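Local structure of Epf (Streptococcus pyogenes, 4ES8) at residues E289-S294 and F307-G312; D248-F253 and I273-S278; S84-Y89 and D203-N208. The protein acts as a cell-surface adhesin of Streptococcus pyogenes that attaches to cells through an N-terminal domain containing a carbohydrate-binding module. All coordinates share one frame; numbering follows the deposited sequence.

Interaction 1: E289-S294 and F307-G312; sequences EKLKVS and FFFEVG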
# COMPACT_ATOMS: atom_id res chain seq x y z
N GLU A 289 5.54 10.63 39.15
CA GLU A 289 5.35 9.24 38.73
C GLU A 289 5.73 9.05 37.26
O GLU A 289 5.32 9.86 36.43
CB GLU A 289 3.90 8.79 38.92
CG GLU A 289 3.73 7.31 38.65
CD GLU A 289 2.39 6.69 39.01
OE1 GLU A 289 1.49 7.41 39.50
OE2 GLU A 289 2.26 5.47 38.81
N LYS A 290 6.51 7.99 36.96
CA LYS A 290 6.91 7.69 35.60
C LYS A 290 5.84 6.84 34.93
O LYS A 290 5.73 5.65 35.20
CB LYS A 290 8.27 6.95 35.56
CG LYS A 290 9.46 7.85 35.84
CD LYS A 290 10.77 7.04 35.87
CE LYS A 290 11.29 6.65 34.49
NZ LYS A 290 12.46 5.74 34.58
N LEU A 291 5.05 7.47 34.07
CA LEU A 291 4.05 6.73 33.31
C LEU A 291 4.71 6.15 32.08
O LEU A 291 5.70 6.70 31.59
CB LEU A 291 2.88 7.64 32.90
CG LEU A 291 2.17 8.41 34.05
CD1 LEU A 291 1.06 9.29 33.50
CD2 LEU A 291 1.59 7.44 35.11
N LYS A 292 4.15 5.05 31.55
CA LYS A 292 4.70 4.39 30.37
C LYS A 292 3.72 4.46 29.23
O LYS A 292 2.50 4.27 29.42
CB LYS A 292 5.03 2.92 30.69
CG LYS A 292 5.63 2.13 29.52
CD LYS A 292 6.06 0.71 29.93
CE LYS A 292 4.90 -0.20 30.29
NZ LYS A 292 5.38 -1.60 30.52
N VAL A 293 4.25 4.69 28.02
CA VAL A 293 3.46 4.69 26.80
C VAL A 293 4.05 3.64 25.86
O VAL A 293 5.26 3.66 25.61
CB VAL A 293 3.40 6.08 26.13
CG1 VAL A 293 2.74 6.00 24.76
CG2 VAL A 293 2.67 7.09 27.02
N SER A 294 3.19 2.76 25.32
CA SER A 294 3.56 1.78 24.30
C SER A 294 2.64 2.00 23.10
O SER A 294 1.44 2.12 23.28
CB SER A 294 3.43 0.36 24.83
OG SER A 294 3.71 -0.57 23.79
N PHE A 307 8.00 4.15 25.98
CA PHE A 307 8.30 5.57 26.25
C PHE A 307 7.88 5.89 27.67
O PHE A 307 6.92 5.30 28.18
CB PHE A 307 7.56 6.50 25.28
CG PHE A 307 7.81 6.18 23.83
CD1 PHE A 307 9.01 6.51 23.23
CD2 PHE A 307 6.86 5.49 23.09
CE1 PHE A 307 9.26 6.18 21.89
CE2 PHE A 307 7.09 5.18 21.75
CZ PHE A 307 8.30 5.50 21.17
N PHE A 308 8.56 6.84 28.31
CA PHE A 308 8.24 7.23 29.69
C PHE A 308 8.21 8.73 29.83
O PHE A 308 8.99 9.45 29.19
CB PHE A 308 9.29 6.66 30.67
CG PHE A 308 9.44 5.16 30.62
CD1 PHE A 308 8.67 4.35 31.43
CD2 PHE A 308 10.34 4.56 29.73
CE1 PHE A 308 8.79 2.95 31.38
CE2 PHE A 308 10.45 3.17 29.66
CZ PHE A 308 9.68 2.37 30.50
N PHE A 309 7.34 9.21 30.73
CA PHE A 309 7.28 10.62 31.05
C PHE A 309 6.78 10.73 32.48
O PHE A 309 6.08 9.84 32.97
CB PHE A 309 6.41 11.44 30.06
CG PHE A 309 4.92 11.20 30.15
CD1 PHE A 309 4.33 10.13 29.47
CD2 PHE A 309 4.10 12.06 30.87
CE1 PHE A 309 2.95 9.90 29.56
CE2 PHE A 309 2.71 11.86 30.92
CZ PHE A 309 2.14 10.78 30.27
N GLU A 310 7.13 11.84 33.13
CA GLU A 310 6.70 12.05 34.51
C GLU A 310 5.42 12.83 34.63
O GLU A 310 5.21 13.80 33.91
CB GLU A 310 7.78 12.82 35.29
CG GLU A 310 8.95 11.95 35.73
CD GLU A 310 10.00 12.67 36.55
OE1 GLU A 310 9.73 13.79 37.05
OE2 GLU A 310 11.11 12.11 36.71
N VAL A 311 4.62 12.46 35.63
CA VAL A 311 3.46 13.23 36.08
C VAL A 311 4.05 14.49 36.74
O VAL A 311 5.06 14.40 37.44
CB VAL A 311 2.59 12.42 37.08
CG1 VAL A 311 1.48 13.27 37.70
CG2 VAL A 311 2.02 11.16 36.46
N GLY A 312 3.44 15.63 36.54
CA GLY A 312 3.93 16.85 37.19
C GLY A 312 2.86 17.52 38.01
O GLY A 312 1.79 16.96 38.25
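L291 and F309 face each other as a hydrogen-bonded antiparallel pair, and their side chains meet on the face that also carries V293 and F307. L291 CB lies 4.0 Å above one face of the F309 ring, offset toward the rim, while L291 CD1 reaches F309 CZ at 3.7 Å. V293 CG2 approaches the same ring at its edge, in plane, 3.8 Å from F309 CE1. V311 extends the apolar row, its CG2 packing 3.6 Å from L291 CD1. On the face of K290 and E310, K292 and F308 lie side by side, K292 CG 3.8 Å from F308 CE1.

Five backbone bonds fix this register. V293 N to F307 O is 2.7 Å with 169° at the hydrogen, the return bond being equally straight; V311 N to E289 O (2.8 Å) closes the other end. The E289 carboxylate is hydrogen-bonded to S255 OG and K286 N. L252 of the adjoining strand 248-253 packs beside the apolar row, and L220 and L234 of the three-stranded sheet pack against it. Strands 290-297 and 307-310 thus form a beta hairpin at the margin of a beta sandwich, consistent with the fibronectin-like domain.

Interaction 2: D248-F253 and I273-S278; sequences DEISLF and ISITLS
I275 and I250 bury the most surface in this contact, 62 and 55 Å², with L252 close behind at 54 Å². I275 projects from strand 273-276 between the other two: its CD1 lies 3.9 Å from I250 CG2 and 4.2 Å from L252 CB, and its CG2 is 4.0 Å from L252 CD2. One isoleucine therefore uses both of its branches against strand 248-253. Its CG1 is anti to the carbonyl carbon and its chi2 of -176° extends CD1 onward to the I250 methyl.

I250 divides its branches likewise. While CG2 meets I275, CD1 passes to I273 CG2 at 3.8 Å, where the two side chains cross obliquely. L252 carries the far end: its CD2, besides touching I275, comes 4.0 Å from L277 CD2, and here the leucines cross at about a right angle.

The strand axes stay 9.8 Å apart at closest approach and their directions differ by 47°, a separation of facing sheets rather than of paired strands. Strand 248-253 belongs to a four-stranded sheet and strand 273-276 to a three-stranded one. L234 of strand 231-237 touches both I250 and I275, and V293 of strand 290-297 packs on I250 and L252, so the row continues into a wider core.

The side chains meet through methyl groups, with one methyl-to-methylene contact at L252 CB, and all five touching residues are buried; the two sheets are consequently joined here by apolar van der Waals packing, without directional polar bonds between the two segments.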
# COMPACT_ATOMS: atom_id res chain seq x y z
N ASP A 248 -2.60 3.91 14.90
CA ASP A 248 -1.72 3.63 16.02
C ASP A 248 -2.54 3.46 17.29
O ASP A 248 -3.42 4.28 17.58
CB ASP A 248 -0.70 4.77 16.20
CG ASP A 248 0.38 4.82 15.14
OD1 ASP A 248 0.22 4.17 14.09
OD2 ASP A 248 1.39 5.51 15.37
N GLU A 249 -2.25 2.39 18.03
CA GLU A 249 -2.91 2.07 19.29
C GLU A 249 -2.01 2.51 20.43
O GLU A 249 -0.92 1.94 20.59
CB GLU A 249 -3.21 0.57 19.36
CG GLU A 249 -3.85 0.15 20.67
CD GLU A 249 -3.83 -1.34 20.94
OE1 GLU A 249 -2.76 -1.88 21.28
OE2 GLU A 249 -4.91 -1.96 20.78
N ILE A 250 -2.43 3.51 21.20
CA ILE A 250 -1.64 4.02 22.32
C ILE A 250 -2.09 3.37 23.63
O ILE A 250 -3.26 3.51 23.99
CB ILE A 250 -1.75 5.57 22.44
CG1 ILE A 250 -1.32 6.27 21.12
CG2 ILE A 250 -0.92 6.07 23.64
CD1 ILE A 250 -1.74 7.73 21.07
N SER A 251 -1.18 2.72 24.36
CA SER A 251 -1.47 2.15 25.68
C SER A 251 -0.72 2.96 26.72
O SER A 251 0.48 3.20 26.56
CB SER A 251 -1.07 0.69 25.74
OG SER A 251 -1.89 -0.06 24.85
N LEU A 252 -1.44 3.45 27.75
CA LEU A 252 -0.85 4.26 28.83
C LEU A 252 -0.88 3.47 30.11
O LEU A 252 -1.94 2.94 30.46
CB LEU A 252 -1.64 5.56 28.99
CG LEU A 252 -1.23 6.48 30.14
CD1 LEU A 252 0.13 7.12 29.86
CD2 LEU A 252 -2.27 7.60 30.33
N PHE A 253 0.26 3.37 30.80
CA PHE A 253 0.37 2.58 32.04
C PHE A 253 0.91 3.42 33.16
O PHE A 253 1.68 4.35 32.91
CB PHE A 253 1.35 1.41 31.85
CG PHE A 253 1.09 0.47 30.70
CD1 PHE A 253 1.46 0.82 29.40
CD2 PHE A 253 0.58 -0.80 30.93
CE1 PHE A 253 1.25 -0.07 28.35
CE2 PHE A 253 0.37 -1.69 29.88
CZ PHE A 253 0.71 -1.32 28.59
N ILE A 273 -2.89 14.18 21.44
CA ILE A 273 -3.84 13.09 21.52
C ILE A 273 -4.30 13.05 22.96
O ILE A 273 -3.46 12.94 23.86
CB ILE A 273 -3.22 11.73 21.07
CG1 ILE A 273 -2.50 11.80 19.70
CG2 ILE A 273 -4.25 10.60 21.15
CD1 ILE A 273 -3.32 12.27 18.44
N SER A 274 -5.60 13.16 23.19
CA SER A 274 -6.11 13.16 24.55
C SER A 274 -6.49 11.77 24.99
O SER A 274 -7.08 10.99 24.24
CB SER A 274 -7.32 14.08 24.68
OG SER A 274 -6.94 15.42 24.38
N ILE A 275 -6.12 11.45 26.23
CA ILE A 275 -6.48 10.23 26.92
C ILE A 275 -7.21 10.69 28.19
O ILE A 275 -6.71 11.57 28.90
CB ILE A 275 -5.25 9.32 27.21
CG1 ILE A 275 -4.66 8.79 25.87
CG2 ILE A 275 -5.64 8.17 28.16
CD1 ILE A 275 -3.50 7.79 25.98
N THR A 276 -8.41 10.16 28.43
CA THR A 276 -9.19 10.50 29.62
C THR A 276 -9.11 9.35 30.61
O THR A 276 -9.56 8.25 30.31
CB THR A 276 -10.65 10.84 29.26
OG1 THR A 276 -10.66 11.85 28.25
CG2 THR A 276 -11.46 11.31 30.48
N LEU A 277 -8.55 9.62 31.80
CA LEU A 277 -8.48 8.61 32.85
C LEU A 277 -9.80 8.54 33.60
O LEU A 277 -10.59 9.48 33.51
CB LEU A 277 -7.36 9.00 33.86
CG LEU A 277 -5.94 9.16 33.33
CD1 LEU A 277 -5.04 9.75 34.41
CD2 LEU A 277 -5.38 7.82 32.83
N SER A 278 -10.01 7.47 34.38
CA SER A 278 -11.17 7.42 35.27
C SER A 278 -10.87 8.36 36.46
O SER A 278 -9.71 8.76 36.64
CB SER A 278 -11.44 5.99 35.72
OG SER A 278 -10.48 5.57 36.68

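Interaction 3: S84-Y89 and D203-N208; sequences SIAARY and DVEFKN. With ACT (acetate ion), chain E.
R88 grips D203 side-on with two nitrogens, one to each carboxylate oxygen. R88 NE reaches D203 OD1 at 2.7 Å (171° at the hydrogen) and R88 NH2 reaches D203 OD2 at 2.9 Å, both oxygens using their syn lone pairs. The guanidinium and carboxylate planes differ by only 15°, and the bend at chi3 (-68°) places NE for this side-on approach. R88 NH1 donates to an acetate ion, probably from the crystallisation liquor, with acetate OXT 3.0 Å away.

At the other end of the same face, one water donates to both S84 OG and E205 OE2, 2.8 Å from each; S84 OG is also hydrogen-bonded to D81. Four backbone bonds join I85 with F206 and A87 with V204, of which A87 N to V204 O measures 3.0 Å.

The reverse face is apolar: I85 CG2 lies 4.1 Å from F206 CB, and A87 CB 4.0 Å from V204 CG1. L190 of strand 186-194 and F101 of strand 97-105 pack there, both from the opposing sheet, while Y89 OH is hydrogen-bonded to S192 OG. Within its own antiparallel sheet, strand 84-89 runs between strands 76-80 and 202-213, the latter flanked by strand 113-123.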
# COMPACT_ATOMS: atom_id res chain seq x y z
N SER A 84 -1.65 -16.01 -11.22
CA SER A 84 -0.77 -15.34 -12.18
C SER A 84 -1.48 -14.49 -13.20
O SER A 84 -2.70 -14.62 -13.40
CB SER A 84 0.03 -16.40 -12.95
OG SER A 84 -0.80 -17.19 -13.79
N ILE A 85 -0.72 -13.63 -13.87
CA ILE A 85 -1.25 -12.76 -14.90
C ILE A 85 -0.16 -12.62 -15.96
O ILE A 85 1.02 -12.52 -15.61
CB ILE A 85 -1.73 -11.42 -14.28
CG1 ILE A 85 -2.57 -10.63 -15.26
CG2 ILE A 85 -0.57 -10.57 -13.67
CD1 ILE A 85 -3.35 -9.53 -14.55
N ALA A 86 -0.54 -12.76 -17.24
CA ALA A 86 0.46 -12.82 -18.29
C ALA A 86 0.02 -12.17 -19.58
O ALA A 86 -1.19 -12.10 -19.86
CB ALA A 86 0.79 -14.29 -18.58
N ALA A 87 1.02 -11.72 -20.37
CA ALA A 87 0.79 -11.15 -21.70
C ALA A 87 1.57 -11.92 -22.73
O ALA A 87 2.67 -12.43 -22.43
CB ALA A 87 1.21 -9.68 -21.73
N ARG A 88 1.02 -11.99 -23.94
CA ARG A 88 1.64 -12.64 -25.09
C ARG A 88 1.61 -11.65 -26.23
O ARG A 88 0.54 -11.11 -26.53
CB ARG A 88 0.91 -13.93 -25.48
CG ARG A 88 1.32 -14.46 -26.86
CD ARG A 88 0.78 -15.86 -27.13
NE ARG A 88 1.43 -16.82 -26.25
CZ ARG A 88 1.01 -18.07 -26.10
NH1 ARG A 88 -0.01 -18.54 -26.82
NH2 ARG A 88 1.63 -18.88 -25.25
N TYR A 89 2.77 -11.37 -26.83
CA TYR A 89 2.87 -10.49 -28.01
C TYR A 89 3.00 -11.36 -29.26
O TYR A 89 3.85 -12.26 -29.31
CB TYR A 89 4.07 -9.54 -27.89
CG TYR A 89 3.97 -8.60 -26.72
CD1 TYR A 89 4.40 -8.99 -25.45
CD2 TYR A 89 3.41 -7.34 -26.85
CE1 TYR A 89 4.30 -8.14 -24.35
CE2 TYR A 89 3.31 -6.47 -25.77
CZ TYR A 89 3.75 -6.88 -24.52
OH TYR A 89 3.66 -6.02 -23.45
N ASP A 203 6.06 -14.31 -24.49
CA ASP A 203 5.29 -14.30 -23.26
C ASP A 203 6.00 -13.70 -22.06
O ASP A 203 7.20 -13.87 -21.91
CB ASP A 203 4.87 -15.73 -22.87
CG ASP A 203 4.00 -16.44 -23.88
OD1 ASP A 203 3.50 -15.76 -24.82
OD2 ASP A 203 3.81 -17.66 -23.74
N VAL A 204 5.24 -13.04 -21.19
CA VAL A 204 5.76 -12.48 -19.93
C VAL A 204 4.74 -12.80 -18.86
O VAL A 204 3.54 -12.62 -19.10
CB VAL A 204 6.13 -10.97 -20.02
CG1 VAL A 204 4.94 -10.10 -20.47
CG2 VAL A 204 6.71 -10.47 -18.69
N GLU A 205 5.19 -13.29 -17.69
CA GLU A 205 4.29 -13.70 -16.62
C GLU A 205 4.71 -13.11 -15.28
O GLU A 205 5.90 -13.02 -14.99
CB GLU A 205 4.30 -15.24 -16.52
CG GLU A 205 3.39 -15.83 -15.46
CD GLU A 205 3.61 -17.32 -15.29
OE1 GLU A 205 4.62 -17.70 -14.66
OE2 GLU A 205 2.77 -18.10 -15.79
N PHE A 206 3.71 -12.75 -14.46
CA PHE A 206 3.89 -12.24 -13.11
C PHE A 206 3.02 -13.06 -12.18
O PHE A 206 1.91 -13.42 -12.58
CB PHE A 206 3.46 -10.76 -13.02
CG PHE A 206 3.93 -9.92 -14.18
CD1 PHE A 206 5.17 -9.29 -14.15
CD2 PHE A 206 3.12 -9.75 -15.31
CE1 PHE A 206 5.59 -8.48 -15.22
CE2 PHE A 206 3.53 -8.93 -16.37
CZ PHE A 206 4.76 -8.29 -16.32
N LYS A 207 3.49 -13.38 -10.98
CA LYS A 207 2.63 -14.21 -10.14
C LYS A 207 2.85 -14.04 -8.66
O LYS A 207 3.84 -13.42 -8.24
CB LYS A 207 2.83 -15.71 -10.49
CG LYS A 207 4.26 -16.20 -10.33
CD LYS A 207 4.41 -17.64 -10.87
CE LYS A 207 5.86 -18.03 -10.92
NZ LYS A 207 6.03 -19.49 -11.17
N ASN A 208 1.91 -14.58 -7.87
CA ASN A 208 1.98 -14.65 -6.39
C ASN A 208 2.21 -13.27 -5.77
O ASN A 208 3.19 -13.01 -5.07
CB ASN A 208 3.05 -15.66 -5.98
CG ASN A 208 2.65 -17.06 -6.41
OD1 ASN A 208 1.45 -17.43 -6.44
ND2 ASN A 208 3.62 -17.88 -6.74
C ACT E . -2.76 -17.87 -29.24
O ACT E . -3.43 -17.79 -30.29
OXT ACT E . -1.54 -17.60 -29.23
CH3 ACT E . -3.46 -18.44 -28.01
O HOH W 1 0.21 -19.09 -15.53

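Along the chain interaction 3 closes first, then interaction 2, then interaction 1. Interactions 1 and 2 are close neighbours, their centres 12 Å apart: strands 248-253 and 290-297 adjoin in one four-stranded sheet, where K292 O lies 2.8 Å from F253 N, a probable hydrogen bond. Interaction 1 pairs strands within that sheet; interaction 2 joins it to the three-stranded sheet opposite. Interaction 3 lies across the chain's centre in a separate seven-stranded sheet, its centre about 54 and 48 Å from those of interactions 1 and 2. The chain is thus elongated, with two beta-rich modules, probably the carbohydrate-binding module and the fibronectin-like domain; nearest atoms of interactions 2 and 3 are about 26 Å apart, consistent with separate cores.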